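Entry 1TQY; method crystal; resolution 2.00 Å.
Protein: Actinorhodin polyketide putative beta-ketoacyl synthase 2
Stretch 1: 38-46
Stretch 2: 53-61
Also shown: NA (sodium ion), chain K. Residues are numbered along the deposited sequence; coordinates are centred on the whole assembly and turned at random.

Stretch 1 38-46: HGLGPVTRF
Stretch 2 (53-61) ATLAGQIDD

The contact is a short antiparallel strand pairing, supplemented by a glutamine side chain that reaches back along the pairing to bind the backbone and side chain of the loop after the first strand. The strands around Gly41 and Ala56 run at 137° between their N-to-C directions, their axes 4.6 Å apart at closest approach. Register is fixed by Gly41 opposite Ala56, a hydrogen-bonded pair with CA atoms 5.8 Å apart: Gly41 N donates to Ala56 O at 3.2 Å (139°), and Ala56 N to Gly41 O at 3.0 Å (166°). Pro42 and Leu55 form the next, non-hydrogen-bonded pair, CA to CA 4.6 Å. Here CA-H...O contacts fill in, Leu55 CA to Gly41 O at 3.5 Å and Pro42 CA to Thr54 O at 3.4 Å. Thr54 O also accepts from Val43 N at 3.0 Å.

Backbones are extended at Gly41 (phi/psi 170/179), Ala56 (-159/160), Leu55 (-105/144) and Pro42 (-59/148, C-gamma exo). Val43 (chi1 t) packs its CG2 3.6 Å from Ala56 CB; Leu55 (m, t) brings CD2 to 4.1 Å from Pro42 CD.

Gln58 loses the most surface, 104 of the 536 Å² buried in total. Its CB points toward the other stretch, and its m, t side chain, with chi3 at 180°, presents the amide so that both ends are used: Thr44 N donates to Gln58 OE1 at 2.8 Å (164°), while Gln58 NE2 donates to Thr44 OG1 at 3.0 Å (160°), with Thr44 chi1 p. Gln58 NE2 also makes a weak bond to Asp60 OD1 at 3.0 Å.

Arg45 (m, m, t, chi4 90°) lays one guanidinium face over Gln58 CG. Arg45 NH2 forms a long salt bridge to Asp60 OD1 at 3.8 Å.

Gln58 O binds the sodium at 2.3 Å. Water 1, 3.0 Å from NA, donates to Asp60 OD2 at 2.9 Å and weakly to Gly39 O at 3.4 Å, bridging the stretches.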

# COMPACT_ATOMS: atom_id res chain seq x y z
N HIS B 38 16.17 10.03 24.88
CA HIS B 38 15.08 9.31 24.25
C HIS B 38 13.76 9.96 24.60
O HIS B 38 13.67 10.71 25.57
CB HIS B 38 15.06 7.86 24.72
CG HIS B 38 14.76 7.70 26.18
ND1 HIS B 38 13.55 8.05 26.73
CD2 HIS B 38 15.51 7.20 27.20
CE1 HIS B 38 13.55 7.77 28.02
NE2 HIS B 38 14.73 7.25 28.33
N GLY B 39 12.73 9.68 23.82
CA GLY B 39 11.43 10.26 24.10
C GLY B 39 10.47 9.18 24.57
O GLY B 39 9.28 9.24 24.28
N LEU B 40 11.00 8.21 25.31
CA LEU B 40 10.20 7.10 25.82
C LEU B 40 9.60 7.35 27.20
O LEU B 40 10.13 8.12 28.00
CB LEU B 40 11.05 5.81 25.83
CG LEU B 40 11.27 5.05 24.51
CD1 LEU B 40 11.60 6.03 23.41
CD2 LEU B 40 12.36 3.99 24.67
N GLY B 41 8.49 6.70 27.49
CA GLY B 41 7.86 6.90 28.77
C GLY B 41 6.49 6.27 28.83
O GLY B 41 6.03 5.66 27.86
N PRO B 42 5.82 6.38 29.99
CA PRO B 42 4.49 5.80 30.14
C PRO B 42 3.50 6.37 29.12
O PRO B 42 3.60 7.53 28.70
CB PRO B 42 4.14 6.16 31.58
CG PRO B 42 5.49 6.12 32.25
CD PRO B 42 6.33 6.88 31.28
N VAL B 43 2.55 5.53 28.71
CA VAL B 43 1.53 5.94 27.77
C VAL B 43 0.53 6.74 28.59
O VAL B 43 0.12 6.31 29.67
CB VAL B 43 0.82 4.73 27.13
CG1 VAL B 43 -0.31 5.21 26.22
CG2 VAL B 43 1.82 3.91 26.32
N THR B 44 0.16 7.91 28.09
CA THR B 44 -0.76 8.79 28.78
C THR B 44 -2.02 9.04 27.95
O THR B 44 -2.95 9.71 28.39
CB THR B 44 -0.06 10.12 29.11
OG1 THR B 44 0.36 10.75 27.89
CG2 THR B 44 1.17 9.87 29.97
N ARG B 45 -2.03 8.48 26.74
CA ARG B 45 -3.17 8.62 25.84
C ARG B 45 -4.43 8.00 26.43
O ARG B 45 -5.54 8.31 26.02
CB ARG B 45 -2.85 7.98 24.49
CG ARG B 45 -1.70 8.63 23.75
CD ARG B 45 -2.02 10.08 23.42
NE ARG B 45 -0.82 10.87 23.18
CZ ARG B 45 -0.24 11.03 22.00
NH1 ARG B 45 -0.76 10.45 20.92
NH2 ARG B 45 0.86 11.77 21.90
N PHE B 46 -4.24 7.11 27.40
CA PHE B 46 -5.33 6.41 28.08
C PHE B 46 -4.70 5.71 29.28
O PHE B 46 -3.51 5.88 29.52
CB PHE B 46 -5.98 5.40 27.13
CG PHE B 46 -5.01 4.42 26.54
CD1 PHE B 46 -4.65 3.29 27.26
CD2 PHE B 46 -4.43 4.65 25.30
CE1 PHE B 46 -3.71 2.39 26.76
CE2 PHE B 46 -3.49 3.76 24.78
CZ PHE B 46 -3.13 2.62 25.51
N ALA B 53 1.90 -4.10 28.56
CA ALA B 53 2.89 -3.15 28.07
C ALA B 53 2.40 -1.75 28.45
O ALA B 53 1.21 -1.47 28.36
CB ALA B 53 3.02 -3.26 26.56
N THR B 54 3.32 -0.88 28.86
CA THR B 54 2.95 0.46 29.29
C THR B 54 3.83 1.57 28.76
O THR B 54 3.55 2.75 28.98
CB THR B 54 2.98 0.57 30.82
OG1 THR B 54 4.32 0.33 31.26
CG2 THR B 54 2.06 -0.46 31.44
N LEU B 55 4.90 1.21 28.07
CA LEU B 55 5.83 2.21 27.56
C LEU B 55 5.70 2.43 26.06
O LEU B 55 5.46 1.49 25.31
CB LEU B 55 7.26 1.80 27.89
CG LEU B 55 7.69 1.78 29.36
CD1 LEU B 55 9.17 1.43 29.43
CD2 LEU B 55 7.44 3.13 30.02
N ALA B 56 5.87 3.68 25.63
CA ALA B 56 5.78 4.03 24.23
C ALA B 56 6.48 5.35 23.93
O ALA B 56 6.72 6.16 24.83
CB ALA B 56 4.33 4.11 23.78
N GLY B 57 6.81 5.55 22.65
CA GLY B 57 7.45 6.78 22.23
C GLY B 57 6.37 7.76 21.80
O GLY B 57 5.93 7.74 20.65
N GLN B 58 5.94 8.62 22.72
CA GLN B 58 4.91 9.60 22.40
C GLN B 58 5.48 10.95 22.03
O GLN B 58 6.54 11.34 22.51
CB GLN B 58 3.98 9.83 23.59
CG GLN B 58 3.03 8.72 23.91
CD GLN B 58 2.21 9.02 25.17
OE1 GLN B 58 1.38 8.22 25.59
NE2 GLN B 58 2.45 10.19 25.76
N ILE B 59 4.77 11.65 21.15
CA ILE B 59 5.14 13.00 20.76
C ILE B 59 4.16 13.83 21.59
O ILE B 59 2.96 13.77 21.36
CB ILE B 59 4.89 13.24 19.26
CG1 ILE B 59 5.85 12.38 18.43
CG2 ILE B 59 5.06 14.72 18.94
CD1 ILE B 59 5.68 12.53 16.93
N ASP B 60 4.67 14.57 22.57
CA ASP B 60 3.79 15.35 23.45
C ASP B 60 3.83 16.86 23.26
O ASP B 60 3.16 17.58 23.98
CB ASP B 60 4.08 15.05 24.92
CG ASP B 60 3.91 13.58 25.26
OD1 ASP B 60 2.88 12.98 24.89
OD2 ASP B 60 4.82 13.04 25.92
N ASP B 61 4.61 17.34 22.31
CA ASP B 61 4.69 18.78 22.11
C ASP B 61 4.12 19.18 20.76
O ASP B 61 4.51 20.20 20.20
CB ASP B 61 6.14 19.24 22.21
CG ASP B 61 7.06 18.42 21.33
OD1 ASP B 61 8.26 18.76 21.25
OD2 ASP B 61 6.57 17.44 20.73
NA NA K . 8.23 12.33 23.71
O HOH W 1 6.87 10.95 25.98
O HOH W 2 7.70 14.08 23.13
O HOH W 3 9.83 13.01 25.28